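Local coordinates for protein TetR-family transcriptional regulator (Streptomyces coelicolor A3, PDB 2QIB) that probably binds cis-regulatory DNA through an N-terminal helix-turn-helix domain and so regulates transcription, as in other TetR-family proteins, at residues Ala68-Glu78 against Arg90-Glu101. Sequence-based numbering, arbitrary orientation.
Sequences ASDDLADRFVE and RVMGRYFDFVDE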
ATOM      1  N   ALA A  68      -1.770 -13.771  15.526  1.00 18.18           N
ATOM      2  CA  ALA A  68      -1.187 -13.713  14.170  1.00 18.10           C
ATOM      3  C   ALA A  68      -0.252 -12.510  14.011  1.00 18.54           C
ATOM      4  O   ALA A  68       0.851 -12.622  13.439  1.00 19.07           O
ATOM      5  CB  ALA A  68      -2.285 -13.619  13.164  1.00 18.34           C
ATOM      6  N   SER A  69      -0.702 -11.374  14.526  1.00 17.67           N
ATOM      7  CA  SER A  69       0.068 -10.124  14.479  1.00 19.40           C
ATOM      8  C   SER A  69       1.379 -10.248  15.258  1.00 20.10           C
ATOM      9  O   SER A  69       2.442  -9.806  14.787  1.00 20.00           O
ATOM     10  CB  SER A  69      -0.805  -8.967  15.005  1.00 19.16           C
ATOM     11  OG  SER A  69      -1.876  -8.732  14.094  1.00 21.96           O
ATOM     12  N   ASP A  70       1.325 -10.844  16.456  1.00 19.28           N
ATOM     13  CA  ASP A  70       2.532 -11.120  17.230  1.00 21.12           C
ATOM     14  C   ASP A  70       3.504 -12.028  16.501  1.00 20.89           C
ATOM     15  O   ASP A  70       4.729 -11.807  16.543  1.00 20.59           O
ATOM     16  CB  ASP A  70       2.184 -11.735  18.598  1.00 22.56           C
ATOM     17  CG  ASP A  70       1.537 -10.723  19.529  1.00 25.22           C
ATOM     18  OD1 ASP A  70       1.656  -9.520  19.252  1.00 29.00           O
ATOM     19  OD2 ASP A  70       0.887 -11.122  20.519  1.00 29.18           O
ATOM     20  N   ASP A  71       2.954 -13.049  15.852  1.00 20.65           N
ATOM     21  CA  ASP A  71       3.749 -13.990  15.066  1.00 20.25           C
ATOM     22  C   ASP A  71       4.504 -13.222  13.954  1.00 19.00           C
ATOM     23  O   ASP A  71       5.764 -13.288  13.874  1.00 19.91           O
ATOM     24  CB  ASP A  71       2.810 -15.073  14.518  1.00 20.46           C
ATOM     25  CG  ASP A  71       3.485 -16.052  13.544  1.00 22.74           C
ATOM     26  OD1 ASP A  71       4.723 -16.062  13.365  1.00 25.75           O
ATOM     27  OD2 ASP A  71       2.730 -16.839  12.925  1.00 25.63           O
ATOM     28  N   LEU A  72       3.769 -12.495  13.111  1.00 18.96           N
ATOM     29  CA  LEU A  72       4.428 -11.777  11.983  1.00 18.55           C
ATOM     30  C   LEU A  72       5.447 -10.770  12.503  1.00 18.05           C
ATOM     31  O   LEU A  72       6.559 -10.682  11.986  1.00 16.86           O
ATOM     32  CB  LEU A  72       3.415 -11.078  11.088  1.00 18.67           C
ATOM     33  CG  LEU A  72       4.003 -10.375   9.849  1.00 18.84           C
ATOM     34  CD1 LEU A  72       4.945 -11.335   9.064  1.00 15.07           C
ATOM     35  CD2 LEU A  72       2.882  -9.834   8.965  1.00 19.56           C
ATOM     36  N   ALA A  73       5.067  -9.968  13.488  1.00 18.58           N
ATOM     37  CA  ALA A  73       6.041  -9.017  14.035  1.00 20.35           C
ATOM     38  C   ALA A  73       7.362  -9.710  14.490  1.00 20.48           C
ATOM     39  O   ALA A  73       8.470  -9.173  14.280  1.00 20.25           O
ATOM     40  CB  ALA A  73       5.429  -8.256  15.184  1.00 20.24           C
ATOM     41  N   ASP A  74       7.248 -10.874  15.133  1.00 20.48           N
ATOM     42  CA  ASP A  74       8.420 -11.605  15.596  1.00 21.01           C
ATOM     43  C   ASP A  74       9.246 -12.101  14.425  1.00 20.36           C
ATOM     44  O   ASP A  74      10.482 -12.158  14.512  1.00 19.84           O
ATOM     45  CB  ASP A  74       8.035 -12.812  16.461  1.00 21.77           C
ATOM     46  CG  ASP A  74       7.639 -12.406  17.867  1.00 27.11           C
ATOM     47  OD1 ASP A  74       7.833 -11.211  18.234  1.00 30.09           O
ATOM     48  OD2 ASP A  74       7.141 -13.287  18.607  1.00 32.89           O
ATOM     49  N   ARG A  75       8.571 -12.406  13.318  1.00 19.84           N
ATOM     50  CA  ARG A  75       9.264 -12.860  12.112  1.00 19.24           C
ATOM     51  C   ARG A  75      10.143 -11.777  11.515  1.00 18.83           C
ATOM     52  O   ARG A  75      11.049 -12.085  10.759  1.00 18.60           O
ATOM     53  CB  ARG A  75       8.285 -13.398  11.057  1.00 18.86           C
ATOM     54  CG  ARG A  75       7.633 -14.745  11.466  1.00 19.47           C
ATOM     55  CD  ARG A  75       6.720 -15.241  10.348  1.00 20.80           C
ATOM     56  NE  ARG A  75       5.805 -16.263  10.840  1.00 21.05           N
ATOM     57  CZ  ARG A  75       5.366 -17.305  10.136  1.00 27.42           C
ATOM     58  NH1 ARG A  75       5.800 -17.537   8.892  1.00 25.16           N
ATOM     59  NH2 ARG A  75       4.485 -18.132  10.697  1.00 28.83           N
ATOM     60  N   PHE A  76       9.875 -10.512  11.851  1.00 17.84           N
ATOM     61  CA  PHE A  76      10.706  -9.389  11.344  1.00 17.87           C
ATOM     62  C   PHE A  76      12.093  -9.287  11.996  1.00 18.10           C
ATOM     63  O   PHE A  76      12.963  -8.554  11.503  1.00 19.45           O
ATOM     64  CB  PHE A  76       9.990  -8.048  11.539  1.00 17.68           C
ATOM     65  CG  PHE A  76       8.695  -7.916  10.771  1.00 17.28           C
ATOM     66  CD1 PHE A  76       8.454  -8.625   9.602  1.00 18.14           C
ATOM     67  CD2 PHE A  76       7.723  -7.046  11.237  1.00 18.30           C
ATOM     68  CE1 PHE A  76       7.259  -8.445   8.889  1.00 19.29           C
ATOM     69  CE2 PHE A  76       6.525  -6.872  10.543  1.00 18.98           C
ATOM     70  CZ  PHE A  76       6.300  -7.581   9.375  1.00 18.30           C
ATOM     71  N   VAL A  77      12.292  -9.997  13.110  1.00 17.58           N
ATOM     72  CA  VAL A  77      13.519  -9.856  13.879  1.00 17.88           C
ATOM     73  C   VAL A  77      14.592 -10.679  13.191  1.00 17.66           C
ATOM     74  O   VAL A  77      14.391 -11.867  12.948  1.00 18.08           O
ATOM     75  CB  VAL A  77      13.334 -10.299  15.353  1.00 18.20           C
ATOM     76  CG1 VAL A  77      14.675 -10.180  16.094  1.00 18.82           C
ATOM     77  CG2 VAL A  77      12.260  -9.427  16.030  1.00 19.79           C
ATOM     78  N   GLU A  78      15.724 -10.040  12.886  1.00 17.49           N
ATOM     79  CA  GLU A  78      16.799 -10.653  12.070  1.00 18.00           C
ATOM     80  C   GLU A  78      18.128 -10.076  12.548  1.00 17.99           C
ATOM     81  O   GLU A  78      18.223  -8.873  12.758  1.00 18.66           O
ATOM     82  CB  GLU A  78      16.575 -10.296  10.584  1.00 16.96           C
ATOM     83  CG  GLU A  78      17.627 -10.865   9.607  1.00 18.67           C
ATOM     84  CD  GLU A  78      17.652 -12.401   9.543  1.00 21.51           C
ATOM     85  OE1 GLU A  78      16.624 -13.050   9.814  1.00 21.81           O
ATOM     86  OE2 GLU A  78      18.710 -12.977   9.177  1.00 21.11           O
ATOM     87  N   ARG A  90      16.003 -12.680   3.822  1.00 15.61           N
ATOM     88  CA  ARG A  90      15.606 -13.714   4.801  1.00 15.58           C
ATOM     89  C   ARG A  90      14.261 -13.395   5.455  1.00 15.50           C
ATOM     90  O   ARG A  90      13.371 -14.265   5.598  1.00 16.41           O
ATOM     91  CB  ARG A  90      16.703 -13.924   5.852  1.00 15.01           C
ATOM     92  CG  ARG A  90      17.858 -14.710   5.231  1.00 17.56           C
ATOM     93  CD  ARG A  90      18.917 -15.101   6.272  1.00 19.31           C
ATOM     94  NE  ARG A  90      19.682 -13.952   6.745  1.00 18.33           N
ATOM     95  CZ  ARG A  90      20.790 -13.476   6.175  1.00 19.95           C
ATOM     96  NH1 ARG A  90      21.279 -14.018   5.053  1.00 21.23           N
ATOM     97  NH2 ARG A  90      21.385 -12.427   6.720  1.00 19.79           N
ATOM     98  N   VAL A  91      14.104 -12.123   5.842  1.00 14.94           N
ATOM     99  CA  VAL A  91      12.824 -11.705   6.415  1.00 15.07           C
ATOM    100  C   VAL A  91      11.704 -11.843   5.352  1.00 15.08           C
ATOM    101  O   VAL A  91      10.586 -12.280   5.659  1.00 15.23           O
ATOM    102  CB  VAL A  91      12.864 -10.249   6.902  1.00 14.76           C
ATOM    103  CG1 VAL A  91      11.462  -9.837   7.422  1.00 14.60           C
ATOM    104  CG2 VAL A  91      13.917 -10.086   7.995  1.00 14.99           C
HETATM  105  N   MSE A  92      11.970 -11.449   4.109  1.00 15.65           N
HETATM  106  CA  MSE A  92      10.936 -11.621   3.055  1.00 16.11           C
HETATM  107  C   MSE A  92      10.480 -13.091   2.901  1.00 16.02           C
HETATM  108  O   MSE A  92       9.313 -13.348   2.658  1.00 16.42           O
HETATM  109  CB  MSE A  92      11.407 -11.082   1.702  1.00 16.98           C
HETATM  110  CG  MSE A  92      11.605  -9.559   1.639  1.00 16.91           C
HETATM  111 SE   MSE A  92       9.899  -8.637   1.929  1.00 25.91          SE
HETATM  112  CE  MSE A  92       9.966  -8.438   3.889  1.00 20.48           C
ATOM    113  N   GLY A  93      11.401 -14.045   3.054  1.00 16.35           N
ATOM    114  CA  GLY A  93      11.018 -15.484   3.025  1.00 16.32           C
ATOM    115  C   GLY A  93      10.005 -15.800   4.106  1.00 16.80           C
ATOM    116  O   GLY A  93       8.996 -16.477   3.858  1.00 15.96           O
ATOM    117  N   ARG A  94      10.291 -15.340   5.318  1.00 16.10           N
ATOM    118  CA  ARG A  94       9.383 -15.570   6.454  1.00 16.56           C
ATOM    119  C   ARG A  94       8.040 -14.827   6.273  1.00 16.72           C
ATOM    120  O   ARG A  94       6.968 -15.356   6.622  1.00 16.29           O
ATOM    121  CB  ARG A  94      10.063 -15.160   7.752  1.00 16.42           C
ATOM    122  CG  ARG A  94      11.286 -16.087   8.096  1.00 17.51           C
ATOM    123  CD  ARG A  94      11.669 -15.974   9.576  1.00 19.77           C
ATOM    124  NE  ARG A  94      12.205 -14.657   9.911  1.00 18.98           N
ATOM    125  CZ  ARG A  94      13.477 -14.272   9.759  1.00 19.78           C
ATOM    126  NH1 ARG A  94      14.410 -15.072   9.205  1.00 20.29           N
ATOM    127  NH2 ARG A  94      13.815 -13.058  10.140  1.00 19.30           N
ATOM    128  N   TYR A  95       8.117 -13.625   5.698  1.00 15.59           N
ATOM    129  CA  TYR A  95       6.940 -12.831   5.409  1.00 16.95           C
ATOM    130  C   TYR A  95       6.026 -13.551   4.420  1.00 15.97           C
ATOM    131  O   TYR A  95       4.842 -13.750   4.702  1.00 16.64           O
ATOM    132  CB  TYR A  95       7.361 -11.443   4.913  1.00 16.18           C
ATOM    133  CG  TYR A  95       6.219 -10.592   4.365  1.00 15.71           C
ATOM    134  CD1 TYR A  95       5.077 -10.316   5.136  1.00 17.83           C
ATOM    135  CD2 TYR A  95       6.301 -10.034   3.080  1.00 16.07           C
ATOM    136  CE1 TYR A  95       4.046  -9.470   4.631  1.00 16.48           C
ATOM    137  CE2 TYR A  95       5.288  -9.193   2.571  1.00 13.93           C
ATOM    138  CZ  TYR A  95       4.159  -8.930   3.342  1.00 16.49           C
ATOM    139  OH  TYR A  95       3.151  -8.116   2.887  1.00 17.93           O
ATOM    140  N   PHE A  96       6.579 -14.049   3.309  1.00 16.16           N
ATOM    141  CA  PHE A  96       5.761 -14.810   2.370  1.00 15.92           C
ATOM    142  C   PHE A  96       5.264 -16.147   2.926  1.00 16.13           C
ATOM    143  O   PHE A  96       4.154 -16.587   2.591  1.00 15.95           O
ATOM    144  CB  PHE A  96       6.480 -14.970   1.025  1.00 16.76           C
ATOM    145  CG  PHE A  96       6.278 -13.747   0.114  1.00 16.86           C
ATOM    146  CD1 PHE A  96       7.005 -12.579   0.325  1.00 19.16           C
ATOM    147  CD2 PHE A  96       5.356 -13.787  -0.906  1.00 17.48           C
ATOM    148  CE1 PHE A  96       6.813 -11.457  -0.487  1.00 18.51           C
ATOM    149  CE2 PHE A  96       5.134 -12.656  -1.747  1.00 19.83           C
ATOM    150  CZ  PHE A  96       5.878 -11.503  -1.538  1.00 17.16           C
ATOM    151  N   ASP A  97       6.068 -16.773   3.785  1.00 16.50           N
ATOM    152  CA  ASP A  97       5.615 -18.017   4.473  1.00 16.53           C
ATOM    153  C   ASP A  97       4.346 -17.656   5.251  1.00 17.13           C
ATOM    154  O   ASP A  97       3.320 -18.355   5.175  1.00 17.00           O
ATOM    155  CB  ASP A  97       6.680 -18.468   5.486  1.00 17.95           C
ATOM    156  CG  ASP A  97       7.858 -19.196   4.843  1.00 22.27           C
ATOM    157  OD1 ASP A  97       7.821 -19.519   3.630  1.00 23.92           O
ATOM    158  OD2 ASP A  97       8.848 -19.434   5.586  1.00 27.19           O
ATOM    159  N   PHE A  98       4.423 -16.561   5.993  1.00 15.26           N
ATOM    160  CA  PHE A  98       3.278 -16.112   6.800  1.00 16.62           C
ATOM    161  C   PHE A  98       2.051 -15.852   5.947  1.00 16.23           C
ATOM    162  O   PHE A  98       0.943 -16.299   6.250  1.00 16.86           O
ATOM    163  CB  PHE A  98       3.646 -14.843   7.578  1.00 16.05           C
ATOM    164  CG  PHE A  98       2.524 -14.353   8.469  1.00 16.62           C
ATOM    165  CD1 PHE A  98       2.419 -14.809   9.791  1.00 18.20           C
ATOM    166  CD2 PHE A  98       1.579 -13.461   7.979  1.00 16.80           C
ATOM    167  CE1 PHE A  98       1.366 -14.373  10.604  1.00 16.79           C
ATOM    168  CE2 PHE A  98       0.525 -13.010   8.785  1.00 18.48           C
ATOM    169  CZ  PHE A  98       0.420 -13.456  10.087  1.00 18.53           C
ATOM    170  N   VAL A  99       2.237 -15.073   4.880  1.00 15.82           N
ATOM    171  CA  VAL A  99       1.137 -14.684   3.960  1.00 16.36           C
ATOM    172  C   VAL A  99       0.493 -15.932   3.335  1.00 16.52           C
ATOM    173  O   VAL A  99      -0.738 -16.060   3.288  1.00 17.59           O
ATOM    174  CB  VAL A  99       1.635 -13.697   2.870  1.00 17.29           C
ATOM    175  CG1 VAL A  99       0.548 -13.442   1.843  1.00 17.63           C
ATOM    176  CG2 VAL A  99       2.062 -12.363   3.539  1.00 17.54           C
ATOM    177  N   ASP A 100       1.327 -16.870   2.903  1.00 17.05           N
ATOM    178  CA  ASP A 100       0.834 -18.150   2.393  1.00 16.73           C
ATOM    179  C   ASP A 100      -0.057 -18.846   3.431  1.00 17.46           C
ATOM    180  O   ASP A 100      -1.210 -19.173   3.147  1.00 17.24           O
ATOM    181  CB  ASP A 100       2.027 -19.045   2.059  1.00 16.62           C
ATOM    182  CG  ASP A 100       1.618 -20.368   1.377  1.00 19.24           C
ATOM    183  OD1 ASP A 100       0.427 -20.588   1.057  1.00 19.54           O
ATOM    184  OD2 ASP A 100       2.516 -21.201   1.190  1.00 20.70           O
ATOM    185  N   GLU A 101       0.484 -19.009   4.630  1.00 16.66           N
ATOM    186  CA  GLU A 101      -0.162 -19.760   5.737  1.00 19.17           C
ATOM    187  C   GLU A 101      -1.517 -19.156   6.100  1.00 18.82           C
ATOM    188  O   GLU A 101      -2.433 -19.880   6.545  1.00 19.76           O
ATOM    189  CB  GLU A 101       0.731 -19.713   6.984  1.00 19.44           C
ATOM    190  CG  GLU A 101       1.993 -20.569   6.901  1.00 22.54           C
ATOM    191  CD  GLU A 101       3.045 -20.179   7.960  1.00 24.10           C
ATOM    192  OE1 GLU A 101       2.698 -19.572   9.018  1.00 29.78           O
ATOM    193  OE2 GLU A 101       4.245 -20.478   7.724  1.00 30.61           O
TER
HETATM  194  O   HOH W   1      21.025 -11.732   9.539  1.00 22.11           O
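Arg94 and Arg75 reach across a nearly antiparallel helix pair in this all-helical TetR-type fold; the segments 68-75 and 90-101 run at 161°. The pair joins helix 57-75, which follows the DNA-binding helices, to helix 84-101. Bent at chi3 (-67°), the Arg94 chain turns the edge of its guanidinium to Arg75 O and Glu78, with one face over Arg90 O and Val91 CA of its own helix. Arg94 NE and NH2 both donate to Arg75 O, Arg94 NE at 2.9 Å in the carbonyl plane. Arg94 NH1 and NH2 together grip Glu78 OE1, with Arg94 NH2 2.8 Å from that oxygen on its anti lone pair. An alanine in place of Arg94 would probably leave Arg75 O without these two donors and Glu78 with Arg90 as its one remaining salt-bridge mate here.

Arg75 runs extended from CG to NE and lies among Arg94, Asp97, Phe98 and Glu101. Arg75 NH2 donates to Glu101 OE1 at 2.8 Å, a salt bridge on the syn lone pair. NE and NH2 hold Asp71 side-on, which fixes the guanidinium between two carboxylates. Phe98 CD1 lies over one guanidinium face. With CG anti to the backbone N (chi1 -178°), the Phe98 ring enters between Ala68, Asp71, Leu72 and Arg75. Leu72 CB sits 3.9 Å from the centroid of the Phe98 ring, a CH-pi contact over the face. Arg90 NE meets Glu78 OE2 at 2.8 Å from above the carboxylate plane.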